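Local coordinates for protein methylenetetrahydrofolate--tRNA-(uracil-5-)-methyltransferase TrmFO (Thermus thermophilus, PDB 3G5S) that probably catalyses the folate-dependent methylation of uridine 54 to 5-methyluridine in tRNAs, using FAD as cofactor, at residues T311-A315 and P316-G320; A383-P387 and E388-P392. All coordinates share one frame; numbering follows the deposited sequence. Where two conformers were deposited one is given.

How the interactions relate
Interaction 1 (311-320) closes before interaction 2 (383-392) opens, yet their centres lie only 8 Å apart. The first runs from strand 309-313 into helix 315-318; the second leaves the end of helix 374-384 as a turn and lies against that strand and helix. Two probable hydrogen bonds join them, Tyr312 OH to Phe390 O at 2.7 Å and Asn314 ND2 to Pro387 O at 2.9 Å, while Pro316 CB packs on Ala385 O. Both touch the bound glutathione and the same ethanediol, so segments distant in sequence meet to supply Tyr312, Gly389, Phe390 and Gln391 to the glutathione pocket, while the side chain of Leu313 lies about 11 Å from the bound FAD.

Interaction 1. Residues T311-A315 and P316-G320; sequences TYLNA and PRLLG. With GSH (glutathione), chain C; EDO (1,2-ethanediol), chain F.
Asn314 caps the short helix that holds Arg317, an N-cap joining the end of strand 309-313 to helix 315-318. Hydrogen bonds set the start of the helix. The Asn314 side chain turns its CG opposite the backbone N (chi1 -166°), which brings OD1 over the first turn to take Arg317 N at 3.2 Å, from above the carbonyl plane. Asn314 O adds weak bonds from Arg317 N and Leu318 N. The other end of the amide, ND2, gives to an ethanediol O2 at 3.1 Å and to Pro387 O. Replacing Asn314 by an alanine removes the cap, which would probably leave Arg317 N to its weak bond with Asn314 O and Pro387 O without this donor. Towards the pocket, Tyr312 OH accepts from glutathione N1 at 2.9 Å, with the amine near the plane of the ring at its edge. Apolar contacts flank the turn: Leu313 CD2 meets Leu318 CD1 at 4.0 Å, the two side chains crossing at about a right angle, and Leu319 CD1 rests on Ala315 CB. At the far end of the helix, Leu319 N reaches Ala315 O at 2.8 Å, a nearly straight bond (163° at the hydrogen) lying in the carbonyl plane.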
ATOM      1  N   THR A 311      -5.772  -4.415  -9.385  1.00 12.84           N
ATOM      2  CA  THR A 311      -5.077  -5.692  -9.520  1.00 11.88           C
ATOM      3  C   THR A 311      -3.817  -5.708  -8.675  1.00 11.39           C
ATOM      4  O   THR A 311      -2.980  -4.808  -8.775  1.00 12.07           O
ATOM      5  CB  THR A 311      -4.718  -5.966 -10.971  1.00 13.16           C
ATOM      6  OG1 THR A 311      -5.933  -6.129 -11.706  1.00 15.19           O
ATOM      7  CG2 THR A 311      -3.907  -7.232 -11.089  1.00 14.04           C
ATOM      8  N   TYR A 312      -3.678  -6.735  -7.846  1.00 10.66           N
ATOM      9  CA  TYR A 312      -2.496  -6.868  -7.013  1.00 10.64           C
ATOM     10  C   TYR A 312      -2.276  -8.311  -6.580  1.00 10.79           C
ATOM     11  O   TYR A 312      -3.198  -9.129  -6.573  1.00 11.75           O
ATOM     12  CB  TYR A 312      -2.568  -5.922  -5.794  1.00 10.47           C
ATOM     13  CG  TYR A 312      -3.598  -6.324  -4.759  1.00 10.29           C
ATOM     14  CD1 TYR A 312      -4.952  -6.080  -4.960  1.00 11.55           C
ATOM     15  CD2 TYR A 312      -3.221  -6.952  -3.580  1.00 10.77           C
ATOM     16  CE1 TYR A 312      -5.895  -6.453  -4.017  1.00 11.87           C
ATOM     17  CE2 TYR A 312      -4.159  -7.326  -2.630  1.00 11.57           C
ATOM     18  CZ  TYR A 312      -5.499  -7.076  -2.854  1.00 11.32           C
ATOM     19  OH  TYR A 312      -6.453  -7.444  -1.927  1.00 12.27           O
ATOM     20  N   LEU A 313      -1.035  -8.596  -6.215  1.00 10.23           N
ATOM     21  CA  LEU A 313      -0.613  -9.909  -5.759  1.00 10.93           C
ATOM     22  C   LEU A 313      -0.686 -10.077  -4.250  1.00 10.68           C
ATOM     23  O   LEU A 313      -0.594  -9.105  -3.490  1.00 10.92           O
ATOM     24  CB  LEU A 313       0.833 -10.145  -6.181  1.00 12.09           C
ATOM     25  CG  LEU A 313       1.060 -10.186  -7.689  1.00 13.37           C
ATOM     26  CD1 LEU A 313       2.541 -10.112  -7.980  1.00 14.73           C
ATOM     27  CD2 LEU A 313       0.444 -11.442  -8.304  1.00 15.55           C
ATOM     28  N   ASN A 314      -0.820 -11.328  -3.824  1.00 10.84           N
ATOM     29  CA  ASN A 314      -0.712 -11.662  -2.421  1.00 10.77           C
ATOM     30  C   ASN A 314       0.757 -11.633  -2.038  1.00 10.33           C
ATOM     31  O   ASN A 314       1.466 -12.633  -2.132  1.00 11.19           O
ATOM     32  CB  ASN A 314      -1.327 -13.028  -2.131  1.00 11.66           C
ATOM     33  CG  ASN A 314      -1.537 -13.240  -0.656  1.00 12.33           C
ATOM     34  OD1 ASN A 314      -0.612 -13.047   0.135  1.00 13.00           O
ATOM     35  ND2 ASN A 314      -2.757 -13.597  -0.268  1.00 13.41           N
ATOM     36  N   ALA A 315       1.220 -10.459  -1.634  1.00 10.49           N
ATOM     37  CA  ALA A 315       2.631 -10.276  -1.333  1.00 10.22           C
ATOM     38  C   ALA A 315       3.142 -11.222  -0.244  1.00 10.45           C
ATOM     39  O   ALA A 315       4.200 -11.820  -0.408  1.00 11.03           O
ATOM     40  CB  ALA A 315       2.942  -8.821  -1.005  1.00 11.59           C
ATOM     41  N   PRO A 316       2.398 -11.387   0.867  1.00 10.67           N
ATOM     42  CA  PRO A 316       2.975 -12.257   1.897  1.00 12.17           C
ATOM     43  C   PRO A 316       3.167 -13.696   1.423  1.00 13.62           C
ATOM     44  O   PRO A 316       4.096 -14.367   1.876  1.00 17.67           O
ATOM     45  CB  PRO A 316       1.951 -12.187   3.037  1.00 13.84           C
ATOM     46  CG  PRO A 316       1.244 -10.899   2.835  1.00 14.77           C
ATOM     47  CD  PRO A 316       1.217 -10.652   1.355  1.00 11.40           C
ATOM     48  N   ARG A 317       2.317 -14.164   0.517  1.00 11.98           N
ATOM     49  CA  ARG A 317       2.466 -15.519   0.001  1.00 12.03           C
ATOM     50  C   ARG A 317       3.534 -15.628  -1.083  1.00 12.37           C
ATOM     51  O   ARG A 317       4.128 -16.686  -1.246  1.00 15.21           O
ATOM     52  CB  ARG A 317       1.136 -16.030  -0.552  1.00 14.27           C
ATOM     53  CG  ARG A 317       0.062 -16.268   0.499  1.00 15.92           C
ATOM     54  CD  ARG A 317       0.510 -17.246   1.589  1.00 19.88           C
ATOM     55  NE  ARG A 317       0.843 -18.572   1.075  1.00 24.42           N
ATOM     56  CZ  ARG A 317      -0.038 -19.550   0.903  1.00 25.35           C
ATOM     57  NH1 ARG A 317      -1.317 -19.353   1.192  1.00 26.21           N
ATOM     58  NH2 ARG A 317       0.361 -20.726   0.431  1.00 26.16           N
ATOM     59  N   LEU A 318       3.767 -14.551  -1.828  1.00 11.48           N
ATOM     60  CA  LEU A 318       4.579 -14.626  -3.045  1.00 11.78           C
ATOM     61  C   LEU A 318       5.931 -13.924  -3.006  1.00 10.59           C
ATOM     62  O   LEU A 318       6.831 -14.322  -3.738  1.00 11.74           O
ATOM     63  CB  LEU A 318       3.807 -14.083  -4.240  1.00 12.21           C
ATOM     64  CG  LEU A 318       2.542 -14.839  -4.635  1.00 13.21           C
ATOM     65  CD1 LEU A 318       1.917 -14.196  -5.863  1.00 14.20           C
ATOM     66  CD2 LEU A 318       2.804 -16.330  -4.868  1.00 15.32           C
ATOM     67  N   LEU A 319       6.051 -12.859  -2.209  1.00 10.41           N
ATOM     68  CA  LEU A 319       7.213 -11.968  -2.262  1.00 10.22           C
ATOM     69  C   LEU A 319       8.012 -11.935  -0.969  1.00 10.96           C
ATOM     70  O   LEU A 319       7.453 -11.994   0.126  1.00 12.72           O
ATOM     71  CB  LEU A 319       6.774 -10.531  -2.583  1.00 10.51           C
ATOM     72  CG  LEU A 319       5.967 -10.314  -3.865  1.00 11.38           C
ATOM     73  CD1 LEU A 319       5.543  -8.856  -3.999  1.00 12.49           C
ATOM     74  CD2 LEU A 319       6.754 -10.750  -5.092  1.00 12.09           C
ATOM     75  N   GLY A 320       9.327 -11.807  -1.105  1.00 11.07           N
ATOM     76  CA  GLY A 320      10.169 -11.464   0.024  1.00 11.33           C
ATOM     77  C   GLY A 320      10.210  -9.958   0.239  1.00 10.51           C
ATOM     78  O   GLY A 320       9.712  -9.184  -0.582  1.00 10.47           O
TER
HETATM   79  N1  GSH C 445      -9.272  -8.212  -2.149  1.00 19.92           N
HETATM   80  CA1 GSH C 445      -8.900  -9.595  -1.919  0.85 23.74           C
HETATM   81  C1  GSH C 445      -9.639 -10.567  -2.825  0.96 25.82           C
HETATM   82  O11 GSH C 445     -10.454 -10.053  -3.833  0.79 27.54           O
HETATM   83  O12 GSH C 445      -9.300 -11.705  -2.858  0.75 27.37           O
HETATM   84  CB1 GSH C 445      -8.943 -10.012  -0.451  0.92 22.02           C
HETATM   85  CG1 GSH C 445     -10.289 -10.437   0.124  0.85 20.65           C
HETATM   86  CD1 GSH C 445     -11.365  -9.371   0.318  0.78 20.34           C
HETATM   87  OE1 GSH C 445     -11.276  -8.279  -0.146  0.78 20.94           O
HETATM   88  N2  GSH C 445     -12.501  -9.733   1.117  0.76 20.07           N
HETATM   89  CA2 GSH C 445     -13.502  -8.766   1.441  0.90 19.80           C
HETATM   90  C2  GSH C 445     -13.419  -8.309   2.894  0.89 19.19           C
HETATM   91  O2  GSH C 445     -13.939  -8.945   3.750  0.89 21.38           O
HETATM   92  CB2 GSH C 445     -14.849  -9.382   1.097  0.88 20.69           C
HETATM   93  SG2 GSH C 445     -16.285  -8.292   1.185  0.80 22.26           S
HETATM   94  N3  GSH C 445     -13.121  -6.909   3.123  0.92 17.58           N
HETATM   95  CA3 GSH C 445     -13.203  -6.376   4.466  0.92 18.08           C
HETATM   96  C3  GSH C 445     -12.046  -6.777   5.369  0.83 18.59           C
HETATM   97  O31 GSH C 445     -12.186  -6.965   6.537  0.90 19.09           O
HETATM   98  O32 GSH C 445     -10.894  -7.182   4.724  0.80 19.48           O
HETATM   99  C1  EDO F 448      -4.805 -11.009  -2.454  1.00 16.44           C
HETATM  100  O1  EDO F 448      -5.606 -11.150  -1.278  1.00 18.38           O
HETATM  101  C2  EDO F 448      -5.064 -12.211  -3.352  1.00 15.85           C
HETATM  102  O2  EDO F 448      -4.656 -13.391  -2.653  1.00 14.66           O

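Interaction 2. Residues A383-P387 and E388-P392. With GSH (glutathione), chain C; EDO (1,2-ethanediol), chain F.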
ATOM      1  N   ALA A 383       5.919  -8.589   3.124  1.00 10.79           N
ATOM      2  CA  ALA A 383       6.452  -9.941   3.187  1.00 11.55           C
ATOM      3  C   ALA A 383       5.883 -10.751   4.346  1.00 11.42           C
ATOM      4  O   ALA A 383       5.893 -11.979   4.289  1.00 13.56           O
ATOM      5  CB  ALA A 383       7.969  -9.904   3.271  1.00 12.38           C
ATOM      6  N   THR A 384       5.395 -10.075   5.389  1.00 11.59           N
ATOM      7  CA  THR A 384       5.062 -10.759   6.640  1.00 12.43           C
ATOM      8  C   THR A 384       3.635 -10.548   7.144  1.00 11.81           C
ATOM      9  O   THR A 384       3.267 -11.087   8.183  1.00 12.79           O
ATOM     10  CB  THR A 384       6.048 -10.369   7.777  1.00 13.86           C
ATOM     11  OG1 THR A 384       5.922  -8.971   8.077  1.00 13.08           O
ATOM     12  CG2 THR A 384       7.491 -10.679   7.382  1.00 15.98           C
ATOM     13  N   ALA A 385       2.835  -9.772   6.420  1.00 11.79           N
ATOM     14  CA  ALA A 385       1.473  -9.509   6.856  1.00 11.87           C
ATOM     15  C   ALA A 385       0.614 -10.767   6.783  1.00 12.82           C
ATOM     16  O   ALA A 385       0.983 -11.768   6.166  1.00 12.66           O
ATOM     17  CB  ALA A 385       0.854  -8.391   6.033  1.00 13.74           C
ATOM     18  N   ASN A 386      -0.539 -10.709   7.440  1.00 18.14           N
ATOM     19  CA  ASN A 386      -1.539 -11.766   7.369  1.00 19.03           C
ATOM     20  C   ASN A 386      -1.900 -12.053   5.907  1.00 18.43           C
ATOM     21  O   ASN A 386      -2.379 -11.166   5.209  1.00 18.65           O
ATOM     22  CB  ASN A 386      -2.772 -11.303   8.149  1.00 19.23           C
ATOM     23  CG  ASN A 386      -3.752 -12.421   8.435  1.00 19.36           C
ATOM     24  OD1 ASN A 386      -3.860 -13.385   7.678  1.00 19.08           O
ATOM     25  ND2 ASN A 386      -4.491 -12.283   9.531  1.00 19.39           N
ATOM     26  N   PRO A 387      -1.673 -13.295   5.432  1.00 14.29           N
ATOM     27  CA  PRO A 387      -1.901 -13.572   4.007  1.00 14.16           C
ATOM     28  C   PRO A 387      -3.368 -13.793   3.646  1.00 14.11           C
ATOM     29  O   PRO A 387      -3.755 -13.675   2.474  1.00 15.01           O
ATOM     30  CB  PRO A 387      -1.113 -14.862   3.776  1.00 15.62           C
ATOM     31  CG  PRO A 387      -1.115 -15.547   5.112  1.00 15.95           C
ATOM     32  CD  PRO A 387      -1.091 -14.447   6.146  1.00 14.81           C
ATOM     33  N   GLU A 388      -4.178 -14.137   4.637  1.00 14.25           N
ATOM     34  CA  GLU A 388      -5.572 -14.468   4.379  1.00 15.08           C
ATOM     35  C   GLU A 388      -6.355 -13.195   4.109  1.00 14.19           C
ATOM     36  O   GLU A 388      -6.515 -12.361   4.994  1.00 16.58           O
ATOM     37  CB  GLU A 388      -6.160 -15.222   5.571  1.00 17.13           C
ATOM     38  CG  GLU A 388      -5.415 -16.505   5.891  1.00 21.86           C
ATOM     39  CD  GLU A 388      -5.375 -17.465   4.718  1.00 26.12           C
ATOM     40  OE1 GLU A 388      -4.323 -18.108   4.512  1.00 27.69           O
ATOM     41  OE2 GLU A 388      -6.394 -17.572   4.001  1.00 28.37           O
ATOM     42  N   GLY A 389      -6.835 -13.036   2.883  1.00 13.48           N
ATOM     43  CA  GLY A 389      -7.520 -11.811   2.505  1.00 13.95           C
ATOM     44  C   GLY A 389      -6.606 -10.591   2.468  1.00 13.33           C
ATOM     45  O   GLY A 389      -7.051  -9.470   2.696  1.00 13.62           O
ATOM     46  N   PHE A 390      -5.324 -10.806   2.176  1.00 12.56           N
ATOM     47  CA  PHE A 390      -4.354  -9.719   2.121  1.00 12.01           C
ATOM     48  C   PHE A 390      -4.845  -8.574   1.249  1.00 10.85           C
ATOM     49  O   PHE A 390      -5.316  -8.797   0.125  1.00 11.65           O
ATOM     50  CB  PHE A 390      -3.006 -10.224   1.590  1.00 12.44           C
ATOM     51  CG  PHE A 390      -2.021  -9.123   1.327  1.00 11.35           C
ATOM     52  CD1 PHE A 390      -1.350  -8.513   2.376  1.00 11.74           C
ATOM     53  CD2 PHE A 390      -1.777  -8.689   0.036  1.00 10.63           C
ATOM     54  CE1 PHE A 390      -0.458  -7.495   2.139  1.00 12.40           C
ATOM     55  CE2 PHE A 390      -0.886  -7.669  -0.207  1.00 10.74           C
ATOM     56  CZ  PHE A 390      -0.228  -7.068   0.851  1.00 11.76           C
ATOM     57  N   GLN A 391      -4.748  -7.353   1.794  0.56 10.87           N
ATOM     58  CA  GLN A 391      -5.135  -6.100   1.136  0.56 10.74           C
ATOM     59  C   GLN A 391      -3.906  -5.197   0.974  0.56 10.23           C
ATOM     60  O   GLN A 391      -2.919  -5.360   1.691  0.56  9.92           O
ATOM     61  CB  GLN A 391      -6.182  -5.349   1.978  0.56 12.27           C
ATOM     62  CG  GLN A 391      -7.514  -6.063   2.147  0.56 12.79           C
ATOM     63  CD  GLN A 391      -8.247  -6.240   0.834  0.56 13.59           C
ATOM     64  OE1 GLN A 391      -8.449  -5.288   0.082  0.56 15.39           O
ATOM     65  NE2 GLN A 391      -8.645  -7.466   0.552  0.56 14.88           N
ATOM     66  N   PRO A 392      -3.967  -4.225   0.048  1.00 10.02           N
ATOM     67  CA  PRO A 392      -2.801  -3.354  -0.162  1.00 10.25           C
ATOM     68  C   PRO A 392      -2.518  -2.407   0.996  1.00 10.27           C
ATOM     69  O   PRO A 392      -3.398  -2.097   1.802  1.00 11.71           O
ATOM     70  CB  PRO A 392      -3.178  -2.546  -1.407  1.00 11.04           C
ATOM     71  CG  PRO A 392      -4.271  -3.374  -2.092  1.00 11.47           C
ATOM     72  CD  PRO A 392      -5.026  -3.985  -0.947  1.00 10.81           C
TER
HETATM   73  N1  GSH C 445      -9.272  -8.212  -2.149  1.00 19.92           N
HETATM   74  CA1 GSH C 445      -8.900  -9.595  -1.919  0.85 23.74           C
HETATM   75  C1  GSH C 445      -9.639 -10.567  -2.825  0.96 25.82           C
HETATM   76  O11 GSH C 445     -10.454 -10.053  -3.833  0.79 27.54           O
HETATM   77  O12 GSH C 445      -9.300 -11.705  -2.858  0.75 27.37           O
HETATM   78  CB1 GSH C 445      -8.943 -10.012  -0.451  0.92 22.02           C
HETATM   79  CG1 GSH C 445     -10.289 -10.437   0.124  0.85 20.65           C
HETATM   80  CD1 GSH C 445     -11.365  -9.371   0.318  0.78 20.34           C
HETATM   81  OE1 GSH C 445     -11.276  -8.279  -0.146  0.78 20.94           O
HETATM   82  N2  GSH C 445     -12.501  -9.733   1.117  0.76 20.07           N
HETATM   83  CA2 GSH C 445     -13.502  -8.766   1.441  0.90 19.80           C
HETATM   84  C2  GSH C 445     -13.419  -8.309   2.894  0.89 19.19           C
HETATM   85  O2  GSH C 445     -13.939  -8.945   3.750  0.89 21.38           O
HETATM   86  CB2 GSH C 445     -14.849  -9.382   1.097  0.88 20.69           C
HETATM   87  SG2 GSH C 445     -16.285  -8.292   1.185  0.80 22.26           S
HETATM   88  N3  GSH C 445     -13.121  -6.909   3.123  0.92 17.58           N
HETATM   89  CA3 GSH C 445     -13.203  -6.376   4.466  0.92 18.08           C
HETATM   90  C3  GSH C 445     -12.046  -6.777   5.369  0.83 18.59           C
HETATM   91  O31 GSH C 445     -12.186  -6.965   6.537  0.90 19.09           O
HETATM   92  O32 GSH C 445     -10.894  -7.182   4.724  0.80 19.48           O
HETATM   93  C1  EDO F 448      -4.805 -11.009  -2.454  1.00 16.44           C
HETATM   94  O1  EDO F 448      -5.606 -11.150  -1.278  1.00 18.38           O
HETATM   95  C2  EDO F 448      -5.064 -12.211  -3.352  1.00 15.85           C
HETATM   96  O2  EDO F 448      -4.656 -13.391  -2.653  1.00 14.66           O
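Asn386 and Glu388 meet through an Asx turn that leads into a type II beta turn from Pro387 to Phe390. CG of Asn386 stands anti to its own amide nitrogen (chi1 -166°), which swings OD1 forward to accept Glu388 N at 3.1 Å, with the donor tilted from the carbonyl plane. The beta turn closes where Phe390 N gives to Pro387 O at 3.3 Å, from well above that carbonyl plane; Gly389, with its positive phi of 67°, occupies the third position.

The close-packed side belongs to Phe390. Its CB lies 3.6 Å from Pro387 O, and its ring presents an edge to both Asn386 O and Ala385 CB, the methyl sitting 4.2 Å from CE1. Phe390 O points to the pocket, where the ethanediol O1 donates to it at 2.8 Å. The opposite character marks Glu388: this exposed side chain, bent at chi2, keeps its OE1 4.1 Å from Pro387 CG, and only its CB and CG brush Asn386 OD1. Gln391, modelled in two conformers, sets its NE2 beside glutathione; the bond to OE1 of that ligand is weak and doubtful.

Outside the turn, Asn386 ND2 donates to Gln264 O at the end of strand 258-264, and Arg263 of that strand binds Glu388 O. Phe390 packs against Tyr381 and Leu382 of helix 374-384 and against Pro316 of helix 315-318, while Pro392 runs on against Asn310 of strand 309-313.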